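Local coordinates for protein ATP-dependent 6-phosphofructokinase isozyme 2 (Escherichia coli, PDB 3UMO) that phosphorylates D-fructose 6-phosphate to fructose 1,6-bisphosphate with ATP and magnesium, the first committing step of glycolysis, working as a homodimer, at residues 12-17 with 90-95; 16-21 with 96-101. One frame throughout, in Å; residues are numbered along the deposited sequence. Where two conformers were deposited one is given.

Contact 1: 12-17 with 90-95; sequences SLDSAT and RQNLHV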
loop_
_atom_site.group_PDB
_atom_site.type_symbol
_atom_site.label_atom_id
_atom_site.label_comp_id
_atom_site.label_asym_id
_atom_site.label_seq_id
_atom_site.Cartn_x
_atom_site.Cartn_y
_atom_site.Cartn_z
ATOM N N SER A 12 -0.202 27.150 6.345
ATOM C CA SER A 12 -0.785 26.567 5.149
ATOM C C SER A 12 -2.300 26.608 5.180
ATOM O O SER A 12 -2.911 26.716 6.249
ATOM C CB SER A 12 -0.297 25.127 4.947
ATOM O OG SER A 12 -0.637 24.308 6.048
ATOM N N LEU A 13 -2.898 26.544 3.994
ATOM C CA LEU A 13 -4.330 26.323 3.869
ATOM C C LEU A 13 -4.490 24.874 3.446
ATOM O O LEU A 13 -4.253 24.528 2.288
ATOM C CB LEU A 13 -4.951 27.242 2.814
ATOM C CG LEU A 13 -6.462 27.062 2.627
ATOM C CD1 LEU A 13 -7.191 27.566 3.859
ATOM C CD2 LEU A 13 -6.949 27.791 1.379
ATOM N N ASP A 14 -4.868 24.018 4.385
ATOM C CA ASP A 14 -4.888 22.589 4.112
ATOM C C ASP A 14 -6.210 22.146 3.502
ATOM O O ASP A 14 -7.275 22.663 3.846
ATOM C CB ASP A 14 -4.579 21.785 5.382
ATOM C CG ASP A 14 -3.175 22.031 5.898
ATOM O OD1 ASP A 14 -2.319 22.478 5.103
ATOM O OD2 ASP A 14 -2.925 21.777 7.095
ATOM N N SER A 15 -6.124 21.198 2.578
ATOM C CA SER A 15 -7.310 20.611 1.972
ATOM C C SER A 15 -7.512 19.226 2.553
ATOM O O SER A 15 -6.587 18.421 2.567
ATOM C CB SER A 15 -7.143 20.492 0.455
ATOM O OG SER A 15 -7.162 21.757 -0.174
ATOM N N ALA A 16 -8.715 18.949 3.041
ATOM C CA ALA A 16 -9.051 17.599 3.478
ATOM C C ALA A 16 -10.045 17.014 2.485
ATOM O O ALA A 16 -11.123 17.574 2.261
ATOM C CB ALA A 16 -9.647 17.610 4.876
ATOM N N THR A 17 -9.675 15.891 1.882
ATOM C CA THR A 17 -10.529 15.267 0.883
ATOM C C THR A 17 -10.728 13.780 1.157
ATOM O O THR A 17 -10.014 13.183 1.978
ATOM C CB THR A 17 -9.961 15.466 -0.536
ATOM O OG1 THR A 17 -10.889 14.954 -1.497
ATOM C CG2 THR A 17 -8.620 14.750 -0.691
ATOM N N ARG A 90 0.632 28.330 0.755
ATOM C CA ARG A 90 0.678 26.979 0.196
ATOM C C ARG A 90 -0.324 26.038 0.858
ATOM O O ARG A 90 -0.853 26.333 1.931
ATOM C CB ARG A 90 2.094 26.402 0.307
ATOM C CG ARG A 90 3.126 27.103 -0.561
ATOM C CD ARG A 90 2.752 27.029 -2.036
ATOM N NE ARG A 90 3.874 27.364 -2.915
ATOM C CZ ARG A 90 4.069 28.558 -3.468
ATOM N NH1 ARG A 90 5.116 28.760 -4.258
ATOM N NH2 ARG A 90 3.218 29.552 -3.234
ATOM N N GLN A 91 -0.574 24.904 0.208
ATOM C CA GLN A 91 -1.588 23.957 0.660
ATOM C C GLN A 91 -1.015 22.565 0.887
ATOM O O GLN A 91 -0.327 22.023 0.015
ATOM C CB GLN A 91 -2.698 23.843 -0.385
ATOM C CG GLN A 91 -3.342 25.159 -0.801
ATOM C CD GLN A 91 -4.780 24.965 -1.258
ATOM O OE1 GLN A 91 -5.153 25.350 -2.364
ATOM N NE2 GLN A 91 -5.595 24.356 -0.398
ATOM N N ASN A 92 -1.295 21.984 2.053
ATOM C CA ASN A 92 -1.011 20.567 2.266
ATOM C C ASN A 92 -2.283 19.757 2.039
ATOM O O ASN A 92 -3.384 20.310 2.052
ATOM C CB ASN A 92 -0.438 20.306 3.663
ATOM C CG ASN A 92 0.925 20.923 3.848
ATOM O OD1 ASN A 92 1.679 21.069 2.888
ATOM N ND2 ASN A 92 1.248 21.301 5.079
ATOM N N LEU A 93 -2.132 18.456 1.820
ATOM C CA LEU A 93 -3.282 17.621 1.490
ATOM C C LEU A 93 -3.464 16.468 2.466
ATOM O O LEU A 93 -2.534 15.688 2.704
ATOM C CB LEU A 93 -3.170 17.074 0.063
ATOM C CG LEU A 93 -4.386 16.284 -0.439
ATOM C CD1 LEU A 93 -5.626 17.167 -0.508
ATOM C CD2 LEU A 93 -4.116 15.619 -1.790
ATOM N N HIS A 94 -4.677 16.366 3.008
ATOM C CA HIS A 94 -5.071 15.277 3.891
ATOM C C HIS A 94 -6.076 14.427 3.130
ATOM O O HIS A 94 -7.125 14.924 2.717
ATOM C CB HIS A 94 -5.720 15.845 5.160
ATOM C CG HIS A 94 -6.215 14.804 6.119
ATOM N ND1 HIS A 94 -7.440 14.183 5.977
ATOM C CD2 HIS A 94 -5.664 14.297 7.245
ATOM C CE1 HIS A 94 -7.612 13.326 6.971
ATOM N NE2 HIS A 94 -6.549 13.378 7.754
ATOM N N VAL A 95 -5.764 13.150 2.937
ATOM C CA VAL A 95 -6.667 12.266 2.204
ATOM C C VAL A 95 -7.199 11.144 3.083
ATOM O O VAL A 95 -6.429 10.340 3.613
ATOM C CB VAL A 95 -5.967 11.623 0.989
ATOM C CG1 VAL A 95 -6.961 10.776 0.186
ATOM C CG2 VAL A 95 -5.325 12.679 0.115
HETATM O O HOH W 1 -0.450 21.026 7.599
HETATM O O HOH W 2 -9.797 14.116 4.678
#
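Leu13 and Gln91 lie side by side where strand 12-19 pairs in parallel with the run into strand 93-97, in the lid sheet of this ribokinase-family enzyme, bringing together two parts of the substrate site, Ser12 to Asp14 and Arg90 to Asn92. Leu13 N binds Arg90 O, and the extended Gln91 side chain reaches across to the other strand, its NE2 hydrogen-bonding to Leu13 O (3.0 Å) from above the carbonyl plane. Ser15 N to Asn92 O, His94 N to Ser15 O (2.8 Å) and Thr17 N to His94 O continue the ladder. The dense face carries Ser15, Thr17, Leu93 and Val95: Leu93 CD1 settles 3.8 Å from Ser15 CB and 3.9 Å from Thr17 CG2, small groups that leave room for a branched leucine. The other face is wetter. There Asp14 CG stands anti to the carbonyl carbon (chi1 -64°), and OD1 is gripped from opposite faces of the carboxylate by Ser12 OG (2.7 Å) and Asn92 N (3.3 Å). A water joins Asp14 OD2 to Asn92 ND2; Asn92 OD1 accepts from Met108 N. An alanine in place of Asp14 would probably leave Ser12 OG, Asn92 N and this water without their carboxylate partner. A second water links Thr17 O to His94 ND1, while His94 NE2 is hydrogen-bonded to Gln103 OE1. Strands 34-38 and 103-107 flank the pair, and helix 63-75 packs on Leu13 and Gln91.

Contact 2: 16-21 with 96-101; sequences ATITPQ and HVEASG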
loop_
_atom_site.group_PDB
_atom_site.type_symbol
_atom_site.label_atom_id
_atom_site.label_comp_id
_atom_site.label_asym_id
_atom_site.label_seq_id
_atom_site.Cartn_x
_atom_site.Cartn_y
_atom_site.Cartn_z
ATOM N N ALA A 16 -8.715 18.949 3.041
ATOM C CA ALA A 16 -9.051 17.599 3.478
ATOM C C ALA A 16 -10.045 17.014 2.485
ATOM O O ALA A 16 -11.123 17.574 2.261
ATOM C CB ALA A 16 -9.647 17.610 4.876
ATOM N N THR A 17 -9.675 15.891 1.882
ATOM C CA THR A 17 -10.529 15.267 0.883
ATOM C C THR A 17 -10.728 13.780 1.157
ATOM O O THR A 17 -10.014 13.183 1.978
ATOM C CB THR A 17 -9.961 15.466 -0.536
ATOM O OG1 THR A 17 -10.889 14.954 -1.497
ATOM C CG2 THR A 17 -8.620 14.750 -0.691
ATOM N N ILE A 18 -11.698 13.191 0.461
ATOM C CA ILE A 18 -12.066 11.796 0.652
ATOM C C ILE A 18 -12.013 11.065 -0.688
ATOM O O ILE A 18 -12.395 11.620 -1.721
ATOM C CB ILE A 18 -13.493 11.689 1.244
ATOM C CG1 ILE A 18 -13.553 12.371 2.616
ATOM C CG2 ILE A 18 -13.918 10.249 1.375
ATOM C CD1 ILE A 18 -14.979 12.594 3.126
ATOM N N THR A 19 -11.531 9.825 -0.669
ATOM C CA THR A 19 -11.521 8.989 -1.870
ATOM C C THR A 19 -11.805 7.535 -1.454
ATOM O O THR A 19 -11.519 7.151 -0.322
ATOM C CB THR A 19 -10.179 9.155 -2.647
ATOM O OG1 THR A 19 -10.328 8.690 -3.998
ATOM C CG2 THR A 19 -9.049 8.405 -1.957
ATOM N N PRO A 20 -12.414 6.731 -2.341
ATOM C CA PRO A 20 -12.807 5.383 -1.896
ATOM C C PRO A 20 -11.639 4.428 -1.673
ATOM O O PRO A 20 -11.651 3.662 -0.710
ATOM C CB PRO A 20 -13.679 4.871 -3.053
ATOM C CG PRO A 20 -14.156 6.102 -3.743
ATOM C CD PRO A 20 -13.018 7.076 -3.640
ATOM N N GLN A 21 -10.648 4.464 -2.552
ATOM C CA GLN A 21 -9.532 3.532 -2.463
ATOM C C GLN A 21 -8.233 4.277 -2.726
ATOM O O GLN A 21 -8.239 5.372 -3.296
ATOM C CB GLN A 21 -9.699 2.394 -3.484
ATOM C CG GLN A 21 -11.006 1.603 -3.373
ATOM C CD GLN A 21 -10.941 0.484 -2.350
ATOM O OE1 GLN A 21 -9.883 0.212 -1.778
ATOM N NE2 GLN A 21 -12.076 -0.174 -2.111
ATOM N N HIS A 96 -8.518 11.076 3.230
ATOM C CA HIS A 96 -9.131 9.953 3.927
ATOM C C HIS A 96 -9.544 8.881 2.921
ATOM O O HIS A 96 -10.232 9.177 1.945
ATOM C CB HIS A 96 -10.355 10.404 4.708
ATOM C CG HIS A 96 -11.012 9.294 5.466
ATOM N ND1 HIS A 96 -10.604 8.922 6.729
ATOM C CD2 HIS A 96 -12.014 8.452 5.128
ATOM C CE1 HIS A 96 -11.348 7.908 7.146
ATOM N NE2 HIS A 96 -12.208 7.604 6.188
ATOM N N VAL A 97 -9.115 7.640 3.150
ATOM C CA VAL A 97 -9.500 6.528 2.288
ATOM C C VAL A 97 -10.663 5.761 2.921
ATOM O O VAL A 97 -10.518 5.149 3.982
ATOM C CB VAL A 97 -8.312 5.589 1.996
ATOM C CG1 VAL A 97 -8.727 4.536 0.989
ATOM C CG2 VAL A 97 -7.122 6.389 1.472
ATOM N N GLU A 98 -11.821 5.788 2.263
ATOM C CA GLU A 98 -13.033 5.214 2.843
ATOM C C GLU A 98 -12.943 3.708 3.092
ATOM O O GLU A 98 -13.416 3.224 4.120
ATOM C CB GLU A 98 -14.265 5.532 1.985
ATOM C CG GLU A 98 -15.557 5.722 2.789
ATOM C CD GLU A 98 -15.723 7.144 3.312
ATOM O OE1 GLU A 98 -15.087 7.489 4.330
ATOM O OE2 GLU A 98 -16.490 7.919 2.699
ATOM N N ALA A 99 -12.327 2.973 2.174
ATOM C CA ALA A 99 -12.299 1.511 2.290
ATOM C C ALA A 99 -11.496 0.993 3.493
ATOM O O ALA A 99 -11.822 -0.051 4.065
ATOM C CB ALA A 99 -11.799 0.889 1.003
ATOM N N SER A 100 -10.457 1.722 3.874
ATOM C CA SER A 100 -9.567 1.277 4.946
ATOM C C SER A 100 -9.701 2.113 6.213
ATOM O O SER A 100 -9.299 1.682 7.297
ATOM C CB SER A 100 -8.123 1.353 4.464
ATOM O OG SER A 100 -7.804 2.684 4.113
ATOM N N GLY A 101 -10.242 3.321 6.075
ATOM C CA GLY A 101 -10.342 4.242 7.195
ATOM C C GLY A 101 -9.024 4.946 7.478
ATOM O O GLY A 101 -8.896 5.685 8.461
#
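His96 and Ile18 form a parallel bridge near the far end of the lid sheet, where strand 93-97 runs out into the turn of a beta hairpin with strand 103-107. Both backbone polar groups of His96 are used: its N-H bonds to Thr17 O at 2.9 Å, and its carbonyl accepts from Thr19 N at 3.0 Å. Its imidazole leaves on the same face as the exposed Ile18, a place where a polar ring is easily tolerated. Val97 turns to the buried face with Thr19. Its CG1, anti to the backbone N (chi1 -174°), fits against Gln21 CA at 3.7 Å, a compact branched side chain suiting a spot already closed in by Ile22; the Thr19 hydroxyl is bonded to Arg29 O. At Glu98 the strand gives way to the turn, yet its N-H still reaches Thr19 O at 2.9 Å. Ala99 N adds one bond more, to Pro20 O, at 3.0 Å and less straight (150°). The small methyl of Ala99 lets the Gln21 amide come close, with Ala99 CB 3.3 Å from Gln21 NE2, which is itself bonded to Ala99 O of the third subunit. The turn then closes at Gly101, whose positive phi is one glycine adopts readily, by Gly101 N bonding to Val97 O at 2.8 Å.

Contacts 1 and 2 are successive lengths of one parallel ladder, sharing Ala16 and Thr17, with centres about 14 Å apart. Thr17 joins them through its backbone, its N-H serving contact 1 and its carbonyl contact 2, and Val95 CG1 packs on Thr19 CG2 at 3.8 Å. Contact 1 is the one that holds substrate-binding residues in both segments, and there the side chain of His94 comes within about 8 Å of a bound potassium ion. Contact 2 lies farther out, its centre about 26 Å from the chain centre against 17 Å for contact 1. There the Gln21 side chain is about 5 Å from a bound ATP.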